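Local atomic coordinates of thiamin pyrophosphokinase (Geobacillus thermodenitrificans, PDB entry 3K94), a protein that catalyses the transfer of pyrophosphate from ATP to thiamine, yielding thiamine diphosphate, the cofactor form of vitamin B1. Residues B[46-51]-B[85-90]. Numbering follows the deposited sequence.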
loop_
_atom_site.group_PDB
_atom_site.type_symbol
_atom_site.label_atom_id
_atom_site.label_comp_id
_atom_site.label_asym_id
_atom_site.label_seq_id
_atom_site.Cartn_x
_atom_site.Cartn_y
_atom_site.Cartn_z
ATOM N N ARG B 46 -6.415 1.391 26.361
ATOM C CA ARG B 46 -7.008 2.589 25.802
ATOM C C ARG B 46 -7.655 2.237 24.465
ATOM O O ARG B 46 -7.182 1.342 23.779
ATOM C CB ARG B 46 -5.913 3.633 25.606
ATOM C CG ARG B 46 -6.411 5.000 25.275
ATOM C CD ARG B 46 -5.343 6.024 25.598
ATOM N NE ARG B 46 -5.218 6.245 27.035
ATOM C CZ ARG B 46 -5.362 7.430 27.624
ATOM N NH1 ARG B 46 -5.631 8.513 26.900
ATOM N NH2 ARG B 46 -5.228 7.536 28.939
ATOM N N ALA B 47 -8.752 2.907 24.119
ATOM C CA ALA B 47 -9.353 2.767 22.793
ATOM C C ALA B 47 -9.678 4.133 22.185
ATOM O O ALA B 47 -9.923 5.103 22.898
ATOM C CB ALA B 47 -10.605 1.899 22.844
ATOM N N PHE B 48 -9.674 4.201 20.862
ATOM C CA PHE B 48 -9.909 5.451 20.149
ATOM C C PHE B 48 -10.892 5.220 19.018
ATOM O O PHE B 48 -10.729 4.288 18.233
ATOM C CB PHE B 48 -8.612 5.960 19.536
ATOM C CG PHE B 48 -7.561 6.311 20.536
ATOM C CD1 PHE B 48 -6.704 5.344 21.027
ATOM C CD2 PHE B 48 -7.405 7.620 20.961
ATOM C CE1 PHE B 48 -5.716 5.674 21.936
ATOM C CE2 PHE B 48 -6.415 7.957 21.864
ATOM C CZ PHE B 48 -5.571 6.982 22.358
ATOM N N GLY B 49 -11.892 6.084 18.924
ATOM C CA GLY B 49 -12.931 5.940 17.922
ATOM C C GLY B 49 -14.316 6.121 18.512
ATOM O O GLY B 49 -14.476 6.284 19.730
ATOM N N ASP B 50 -15.315 6.107 17.637
ATOM C CA ASP B 50 -16.713 6.185 18.031
ATOM C C ASP B 50 -17.308 4.794 18.020
ATOM O O ASP B 50 -16.845 3.917 17.289
ATOM C CB ASP B 50 -17.505 7.056 17.053
ATOM C CG ASP B 50 -17.201 8.531 17.204
ATOM O OD1 ASP B 50 -16.751 8.953 18.295
ATOM O OD2 ASP B 50 -17.418 9.268 16.225
ATOM N N PHE B 51 -18.357 4.601 18.810
ATOM C CA PHE B 51 -19.054 3.322 18.831
ATOM C C PHE B 51 -19.926 3.074 17.591
ATOM O O PHE B 51 -20.393 1.954 17.368
ATOM C CB PHE B 51 -19.879 3.184 20.107
ATOM C CG PHE B 51 -19.063 3.243 21.360
ATOM C CD1 PHE B 51 -19.079 4.377 22.161
ATOM C CD2 PHE B 51 -18.273 2.168 21.739
ATOM C CE1 PHE B 51 -18.327 4.436 23.324
ATOM C CE2 PHE B 51 -17.517 2.224 22.901
ATOM C CZ PHE B 51 -17.544 3.360 23.692
ATOM N N LEU B 85 -2.006 7.047 17.544
ATOM C CA LEU B 85 -0.558 7.128 17.413
ATOM C C LEU B 85 0.002 8.397 18.068
ATOM O O LEU B 85 1.034 8.341 18.741
ATOM C CB LEU B 85 -0.120 7.037 15.956
ATOM C CG LEU B 85 1.397 7.044 15.758
ATOM C CD1 LEU B 85 2.077 5.827 16.405
ATOM C CD2 LEU B 85 1.699 7.128 14.294
ATOM N N ASP B 86 -0.679 9.527 17.871
ATOM C CA ASP B 86 -0.294 10.782 18.508
ATOM C C ASP B 86 -0.104 10.581 20.026
ATOM O O ASP B 86 0.823 11.118 20.635
ATOM C CB ASP B 86 -1.359 11.851 18.251
ATOM C CG ASP B 86 -1.335 12.393 16.830
ATOM O OD1 ASP B 86 -0.341 12.168 16.099
ATOM O OD2 ASP B 86 -2.325 13.053 16.443
ATOM N N TRP B 87 -0.983 9.792 20.631
ATOM C CA TRP B 87 -0.891 9.508 22.055
ATOM C C TRP B 87 0.266 8.547 22.319
ATOM O O TRP B 87 1.145 8.821 23.139
ATOM C CB TRP B 87 -2.224 8.951 22.592
ATOM C CG TRP B 87 -2.126 8.386 23.991
ATOM C CD1 TRP B 87 -2.192 9.087 25.170
ATOM C CD2 TRP B 87 -1.927 7.009 24.357
ATOM N NE1 TRP B 87 -2.037 8.232 26.235
ATOM C CE2 TRP B 87 -1.877 6.955 25.769
ATOM C CE3 TRP B 87 -1.776 5.822 23.630
ATOM C CZ2 TRP B 87 -1.687 5.760 26.467
ATOM C CZ3 TRP B 87 -1.597 4.633 24.327
ATOM C CH2 TRP B 87 -1.550 4.613 25.729
ATOM N N ALA B 88 0.265 7.421 21.616
ATOM C CA ALA B 88 1.320 6.415 21.748
ATOM C C ALA B 88 2.736 6.993 21.739
ATOM O O ALA B 88 3.568 6.596 22.552
ATOM C CB ALA B 88 1.184 5.364 20.648
ATOM N N VAL B 89 3.027 7.906 20.816
ATOM C CA VAL B 89 4.391 8.437 20.721
ATOM C C VAL B 89 4.815 9.292 21.920
ATOM O O VAL B 89 5.964 9.723 21.992
ATOM C CB VAL B 89 4.632 9.258 19.435
ATOM C CG1 VAL B 89 4.357 8.411 18.207
ATOM C CG2 VAL B 89 3.788 10.530 19.442
ATOM N N GLU B 90 3.896 9.534 22.850
ATOM C CA GLU B 90 4.217 10.267 24.073
ATOM C C GLU B 90 4.549 9.359 25.251
ATOM O O GLU B 90 4.930 9.845 26.318
ATOM C CB GLU B 90 3.063 11.185 24.484
ATOM C CG GLU B 90 2.792 12.319 23.530
ATOM C CD GLU B 90 1.643 13.189 23.992
ATOM O OE1 GLU B 90 1.533 14.326 23.496
ATOM O OE2 GLU B 90 0.850 12.740 24.852
#
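R46 sets its CD and its guanidinium over one face of the W87 indole. CG stands anti to the backbone N, and a bend at chi3 (-74°) turns the charged end from the line of the chain so that it settles flat on the indole. R46 CD sits above the W87 six-membered ring, 3.7 Å from its centroid, in a CH-pi contact. R46 NE follows at 3.6 Å from both CE2 and CZ2 of W87, while R46 NH1 lies on the same face, above the rim of the five-membered ring and 3.7 Å from W87 NE1. Guanidinium and indole planes are only 5° apart with centres 4.2 Å from each other, a parallel cation-pi stack in which the positive charge probably gains from the electron-rich face. Two residues on, F48 comes to the root of the same tryptophan: F48 CZ lies 3.9 Å from W87 CB. The two rings meet obliquely, planes at 48°, with F48 CZ beside the CB-CG stem of W87. F48 also touches I83 and A84 one turn earlier on the helix, and its ring meets that of W72, while a long, weak ion pair joins R46 NH2 to D70 OD2. Both segments belong to the catalytic domain, where strand 46-48 runs parallel between strands 28-30 and 71-72 in the parallel part of the large mixed sheet. Helix 80-88 packs over this part of the sheet, with W87 and F48 both touching V28 of strand 28-30, and D86 OD1 hydrogen-bonds Y119 OH, just beyond helix 106-118.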